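Local coordinates for sulfur oxygenase/reductase (Halothiobacillus neapolitanus, PDB 6QPA) that oxidises and disproportionates elemental sulfur with molecular oxygen at a mononuclear iron site, at the interface of chains A and B. Residues are numbered along the deposited sequence; one frame, centred on the assembly and turned at random. Chains: chain A/B, Sulfur oxygenase/reductase.

Contact 1: the interface of chains A and B. Residues chain A 155-156, 302-304; chain B 191, 264, 267.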
ATOM      1  N   SER A 155      -5.420  44.270 -27.918  1.00 30.40           N
ATOM      2  CA  SER A 155      -6.116  44.628 -26.679  1.00 27.64           C
ATOM      3  C   SER A 155      -5.941  43.537 -25.632  1.00 31.07           C
ATOM      4  O   SER A 155      -6.255  42.373 -25.888  1.00 31.57           O
ATOM      5  CB  SER A 155      -7.600  44.853 -26.972  1.00 28.39           C
ATOM      6  OG  SER A 155      -8.289  45.278 -25.808  1.00 39.79           O
ATOM      7  N   SER A 156      -5.411  43.919 -24.466  1.00 30.48           N
ATOM      8  CA  SER A 156      -5.180  43.005 -23.347  1.00 28.88           C
ATOM      9  C   SER A 156      -4.381  41.759 -23.738  1.00 34.96           C
ATOM     10  O   SER A 156      -4.553  40.708 -23.122  1.00 37.80           O
ATOM     11  CB  SER A 156      -6.514  42.578 -22.713  1.00 37.95           C
ATOM     12  OG  SER A 156      -7.180  43.674 -22.124  1.00 35.79           O
ATOM     13  N   MET A 302      -4.125  44.212 -18.022  1.00 42.15           N
ATOM     14  CA  MET A 302      -5.252  43.349 -17.700  1.00 44.54           C
ATOM     15  C   MET A 302      -6.525  43.842 -18.370  1.00 46.65           C
ATOM     16  O   MET A 302      -7.262  43.064 -18.981  1.00 48.19           O
ATOM     17  CB  MET A 302      -5.452  43.284 -16.186  1.00 42.14           C
ATOM     18  CG  MET A 302      -4.424  42.509 -15.405  1.00 53.09           C
ATOM     19  SD  MET A 302      -3.690  41.125 -16.349  0.53 52.14           S
ATOM     20  CE  MET A 302      -4.875  39.806 -16.037  0.53 42.79           C
ATOM     21  N   MET A 303      -6.823  45.129 -18.221  1.00 41.27           N
ATOM     22  CA  MET A 303      -8.028  45.741 -18.756  1.00 42.54           C
ATOM     23  C   MET A 303      -7.589  47.051 -19.365  1.00 37.20           C
ATOM     24  O   MET A 303      -6.661  47.680 -18.859  1.00 34.30           O
ATOM     25  CB  MET A 303      -9.098  46.008 -17.679  1.00 47.44           C
ATOM     26  CG  MET A 303      -9.516  44.783 -16.881  1.00 73.96           C
ATOM     27  SD  MET A 303     -10.972  45.081 -15.850  1.00 97.31           S
ATOM     28  CE  MET A 303     -10.452  44.336 -14.295  1.00 98.94           C
ATOM     29  N   GLU A 304      -8.209  47.432 -20.472  1.00 32.09           N
ATOM     30  CA  GLU A 304      -7.871  48.692 -21.112  1.00 35.83           C
ATOM     31  C   GLU A 304      -9.135  49.316 -21.653  1.00 33.51           C
ATOM     32  O   GLU A 304     -10.002  48.613 -22.184  1.00 33.17           O
ATOM     33  CB  GLU A 304      -6.901  48.512 -22.274  1.00 34.16           C
ATOM     34  CG  GLU A 304      -5.686  47.689 -21.966  1.00 41.33           C
ATOM     35  CD  GLU A 304      -4.779  47.596 -23.174  1.00 35.64           C
ATOM     36  OE1 GLU A 304      -4.864  46.571 -23.885  1.00 28.95           O
ATOM     37  OE2 GLU A 304      -4.014  48.560 -23.414  1.00 31.60           O
TER
ATOM     38  N   PRO B 191     -12.354  47.163 -29.489  1.00 32.90           N
ATOM     39  CA  PRO B 191     -11.641  46.057 -30.143  1.00 33.66           C
ATOM     40  C   PRO B 191     -12.443  44.763 -30.150  1.00 31.74           C
ATOM     41  O   PRO B 191     -13.114  44.392 -29.178  1.00 29.74           O
ATOM     42  CB  PRO B 191     -10.345  45.924 -29.332  1.00 35.39           C
ATOM     43  CG  PRO B 191     -10.494  46.813 -28.149  1.00 38.99           C
ATOM     44  CD  PRO B 191     -11.575  47.795 -28.406  1.00 29.34           C
ATOM     45  N   HIS B 264     -13.172  39.473 -25.287  1.00 27.78           N
ATOM     46  CA  HIS B 264     -13.486  40.704 -26.010  1.00 28.42           C
ATOM     47  C   HIS B 264     -14.925  41.127 -25.769  1.00 30.28           C
ATOM     48  O   HIS B 264     -15.221  42.323 -25.675  1.00 28.03           O
ATOM     49  CB  HIS B 264     -13.234  40.538 -27.510  1.00 23.26           C
ATOM     50  CG  HIS B 264     -11.784  40.441 -27.853  1.00 29.33           C
ATOM     51  ND1 HIS B 264     -11.134  39.233 -27.995  1.00 29.59           N
ATOM     52  CD2 HIS B 264     -10.851  41.404 -28.069  1.00 29.30           C
ATOM     53  CE1 HIS B 264      -9.859  39.456 -28.274  1.00 32.48           C
ATOM     54  NE2 HIS B 264      -9.660  40.764 -28.309  1.00 31.68           N
ATOM     55  N   GLN B 267     -15.074  42.539 -21.996  1.00 30.74           N
ATOM     56  CA  GLN B 267     -14.478  43.859 -21.925  1.00 35.92           C
ATOM     57  C   GLN B 267     -15.204  44.832 -22.849  1.00 34.56           C
ATOM     58  O   GLN B 267     -15.427  45.991 -22.478  1.00 36.73           O
ATOM     59  CB  GLN B 267     -12.991  43.764 -22.238  1.00 33.68           C
ATOM     60  CG  GLN B 267     -12.289  45.073 -22.012  1.00 57.91           C
ATOM     61  CD  GLN B 267     -10.851  44.917 -21.584  1.00 64.45           C
ATOM     62  OE1 GLN B 267     -10.278  45.846 -21.021  1.00 61.73           O
ATOM     63  NE2 GLN B 267     -10.258  43.745 -21.840  1.00 64.34           N
TER
HETATM   64  O   HOH W   1      -7.069  41.643 -28.545  1.00 31.62           O

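Contact 2: the interface of chains A and B. Residues chain A 131-134; chain B 192, 194, 260, 264.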
ATOM      1  N   SER A 131      -8.002  44.113 -32.061  1.00 27.29           N
ATOM      2  CA  SER A 131      -7.874  42.673 -31.963  1.00 30.36           C
ATOM      3  C   SER A 131      -7.559  42.104 -33.342  1.00 25.79           C
ATOM      4  O   SER A 131      -7.601  42.815 -34.353  1.00 26.34           O
ATOM      5  CB  SER A 131      -9.140  42.059 -31.365  1.00 30.36           C
ATOM      6  OG  SER A 131     -10.148  42.023 -32.349  1.00 34.95           O
ATOM      7  N   MET A 132      -7.225  40.807 -33.354  1.00 29.66           N
ATOM      8  CA  MET A 132      -6.877  40.103 -34.591  1.00 32.76           C
ATOM      9  C   MET A 132      -7.968  40.235 -35.654  1.00 28.34           C
ATOM     10  O   MET A 132      -7.675  40.451 -36.835  1.00 26.09           O
ATOM     11  CB  MET A 132      -6.621  38.617 -34.306  1.00 38.58           C
ATOM     12  CG  MET A 132      -5.353  38.279 -33.535  1.00 53.02           C
ATOM     13  SD  MET A 132      -3.837  38.512 -34.500  1.00 79.99           S
ATOM     14  CE  MET A 132      -2.662  37.500 -33.587  1.00 82.45           C
ATOM     15  N   THR A 133      -9.232  40.036 -35.265  1.00 30.40           N
ATOM     16  CA  THR A 133     -10.300  40.093 -36.256  1.00 31.66           C
ATOM     17  C   THR A 133     -10.548  41.508 -36.766  1.00 32.26           C
ATOM     18  O   THR A 133     -11.296  41.674 -37.740  1.00 27.97           O
ATOM     19  CB  THR A 133     -11.599  39.479 -35.698  1.00 35.06           C
ATOM     20  OG1 THR A 133     -11.939  40.093 -34.457  1.00 32.41           O
ATOM     21  CG2 THR A 133     -11.436  37.971 -35.485  1.00 28.10           C
ATOM     22  N   ASP A 134      -9.927  42.525 -36.150  1.00 30.89           N
ATOM     23  CA  ASP A 134      -9.969  43.888 -36.671  1.00 27.79           C
ATOM     24  C   ASP A 134      -8.893  44.163 -37.716  1.00 27.86           C
ATOM     25  O   ASP A 134      -8.975  45.171 -38.435  1.00 27.79           O
ATOM     26  CB  ASP A 134      -9.795  44.907 -35.540  1.00 30.70           C
ATOM     27  CG  ASP A 134     -10.860  44.770 -34.459  1.00 34.11           C
ATOM     28  OD1 ASP A 134     -11.998  44.401 -34.795  1.00 40.75           O
ATOM     29  OD2 ASP A 134     -10.562  45.032 -33.274  1.00 37.61           O
TER
ATOM     30  N   GLY B 192     -12.331  44.052 -31.259  1.00 28.43           N
ATOM     31  CA  GLY B 192     -12.913  42.736 -31.341  1.00 25.96           C
ATOM     32  C   GLY B 192     -14.402  42.700 -31.586  1.00 28.93           C
ATOM     33  O   GLY B 192     -14.988  41.621 -31.487  1.00 24.93           O
ATOM     34  N   VAL B 194     -17.327  42.312 -33.794  1.00 31.47           N
ATOM     35  CA  VAL B 194     -17.426  41.759 -35.134  1.00 27.14           C
ATOM     36  C   VAL B 194     -18.651  42.277 -35.888  1.00 28.43           C
ATOM     37  O   VAL B 194     -18.559  42.591 -37.080  1.00 32.69           O
ATOM     38  CB  VAL B 194     -17.386  40.229 -35.011  1.00 26.46           C
ATOM     39  CG1 VAL B 194     -17.778  39.574 -36.318  1.00 21.22           C
ATOM     40  CG2 VAL B 194     -15.960  39.799 -34.605  1.00 25.89           C
ATOM     41  N   GLU B 260     -14.991  38.696 -31.052  1.00 27.41           N
ATOM     42  CA  GLU B 260     -13.917  37.755 -31.358  1.00 28.21           C
ATOM     43  C   GLU B 260     -13.873  36.598 -30.364  1.00 30.77           C
ATOM     44  O   GLU B 260     -13.592  35.453 -30.749  1.00 29.44           O
ATOM     45  CB  GLU B 260     -12.565  38.476 -31.385  1.00 26.08           C
ATOM     46  CG  GLU B 260     -11.381  37.498 -31.603  1.00 25.53           C
ATOM     47  CD  GLU B 260     -10.055  38.209 -31.806  1.00 33.47           C
ATOM     48  OE1 GLU B 260      -9.060  37.832 -31.138  1.00 35.08           O
ATOM     49  OE2 GLU B 260     -10.012  39.151 -32.629  1.00 30.60           O
ATOM     50  N   HIS B 264     -13.172  39.473 -25.287  1.00 27.78           N
ATOM     51  CA  HIS B 264     -13.486  40.704 -26.010  1.00 28.42           C
ATOM     52  C   HIS B 264     -14.925  41.127 -25.769  1.00 30.28           C
ATOM     53  O   HIS B 264     -15.221  42.323 -25.675  1.00 28.03           O
ATOM     54  CB  HIS B 264     -13.234  40.538 -27.510  1.00 23.26           C
ATOM     55  CG  HIS B 264     -11.784  40.441 -27.853  1.00 29.33           C
ATOM     56  ND1 HIS B 264     -11.134  39.233 -27.995  1.00 29.59           N
ATOM     57  CD2 HIS B 264     -10.851  41.404 -28.069  1.00 29.30           C
ATOM     58  CE1 HIS B 264      -9.859  39.456 -28.274  1.00 32.48           C
ATOM     59  NE2 HIS B 264      -9.660  40.764 -28.309  1.00 31.68           N
TER
HETATM   60  O   HOH W   2      -7.030  39.357 -30.800  1.00 33.05           O

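Contact 1: the interface of chains A and B
B:Gln267 reaches from helix 262-269 of one subunit of the 24-subunit sulfur oxygenase reductase and sets its carboxamide against the backbone of A:Glu304 in the other. This is the tight part of a polar interface patch. The amide oxygen OE1 accepts a hydrogen bond from the backbone N of A:Glu304 at 2.7 Å. That N-H comes fairly nearly head-on to the amide C=O, slightly off its plane. The fit has a cost: OE1 also lies 3.0 Å from the backbone O of A:Glu304, an unfavourable squeeze of two acceptors tolerated beside the N-H bond. On the other branch, NE2 donates to the hydroxyl OG of A:Ser156 over 3.1 Å, a partner tilted somewhat from the amide plane. A chi1 of -173° sends the glutamine chain away from its helix, and the bend at chi2 turns the amide towards A:Ser156 and A:Glu304. A glutamine suits the place because it offers one acceptor and one donor at the end of a flexible chain, and the two bonds together fix the rotation of its amide.

A second shell on chain A prepares the receiving surface. The hydroxyl of A:Ser156 donates to the backbone O of A:Met302, from above the carbonyl plane, and accepts from the glutamine NE2. A:Glu304, through its carboxylate OE1, takes the backbone N of A:Ser156 at 2.8 Å, tying the serine loop to the short strand 304-305. A small serine fits here, since its hydroxyl can donate and accept close to the main chain.

The other side is looser and hydrated. CB and OG of A:Ser155 both lie against CG of B:Pro191, CB at 3.7 Å. B:His264 does not reach the serine loop directly: a water lying in the plane of its ring is 2.7 Å from the imidazole NE2, and that same water is 2.9 Å from the backbone O of A:Ser155.

Contact 2: the interface of chains A and B
CG of B:Glu260 stands anti to its own backbone N (chi1 176°) and the chain stays extended beyond it, carrying the carboxylate across to A:Ser131 and A:Thr133, whose hydroxyls both sit between backbone N and carbonyl carbon (chi1 77° and 53°). In this sulfur oxygenase reductase A:Ser131 holds the N-cap position of 3-10 helix 132-134, and A:Asp134, three residues on, accepts its backbone N, as in one half of a capping box. B:Glu260 adds acceptors from the other chain for N-H groups of the first turn.

One oxygen of the glutamate, OE2, takes three donors from different directions. OG1 of A:Thr133 donates over 2.8 Å to the anti lone pair of OE2, on the side away from OE1; the backbone N of A:Thr133, 2.9 Å from OE2, comes from the syn side but well out of the carboxylate plane. OG of A:Ser131 approaches OE2 from above that plane. Short hydroxyl side chains suit these positions because they can donate without pushing the subunits apart. The other oxygen, OE1, reaches the backbone N of A:Met132 through a water 2.6 Å from OE1. These two N-H groups might favour the charged carboxylate, although the nearby acidic A:Asp134 would act the other way. With an alanine in place of B:Glu260, the hydroxyls of A:Ser131 and A:Thr133 and the backbone N of A:Thr133 would probably lose their shared acceptor, leaving this end of the turn less firmly held.

Alongside, OD2 of A:Asp134 accepts the backbone N of A:Ser131 at 3.0 Å from above the carboxylate plane, and the backbone N of B:Gly192 at 2.9 Å on the syn side. Glycine readily adopts the left-handed backbone conformation found here and, lacking a side chain, lets CB of A:Ser131 come within 3.8 Å of CA of B:Gly192. The same CB sits over one face of the B:His264 imidazole, out towards its NE2 end, 3.4 Å from NE2.

Contacts 1 and 2 are neighbouring patches of one interface, the centres of their C-alpha atoms about 11 Å apart. B:His264, on helix 262-269, belongs to both: it takes part in contact 1 through water and in contact 2 through carbon packing. Chain B also supplies adjacent residues, B:Pro191 to contact 1 and B:Gly192 to contact 2, while chain A presents separate stretches of its sequence. Helix 262-269 and its surroundings therefore probably position several chain A segments together. The interface is not an exact two-fold, so the chains contribute different surfaces; repeated among 24 copies, such patches would help orient the subunits.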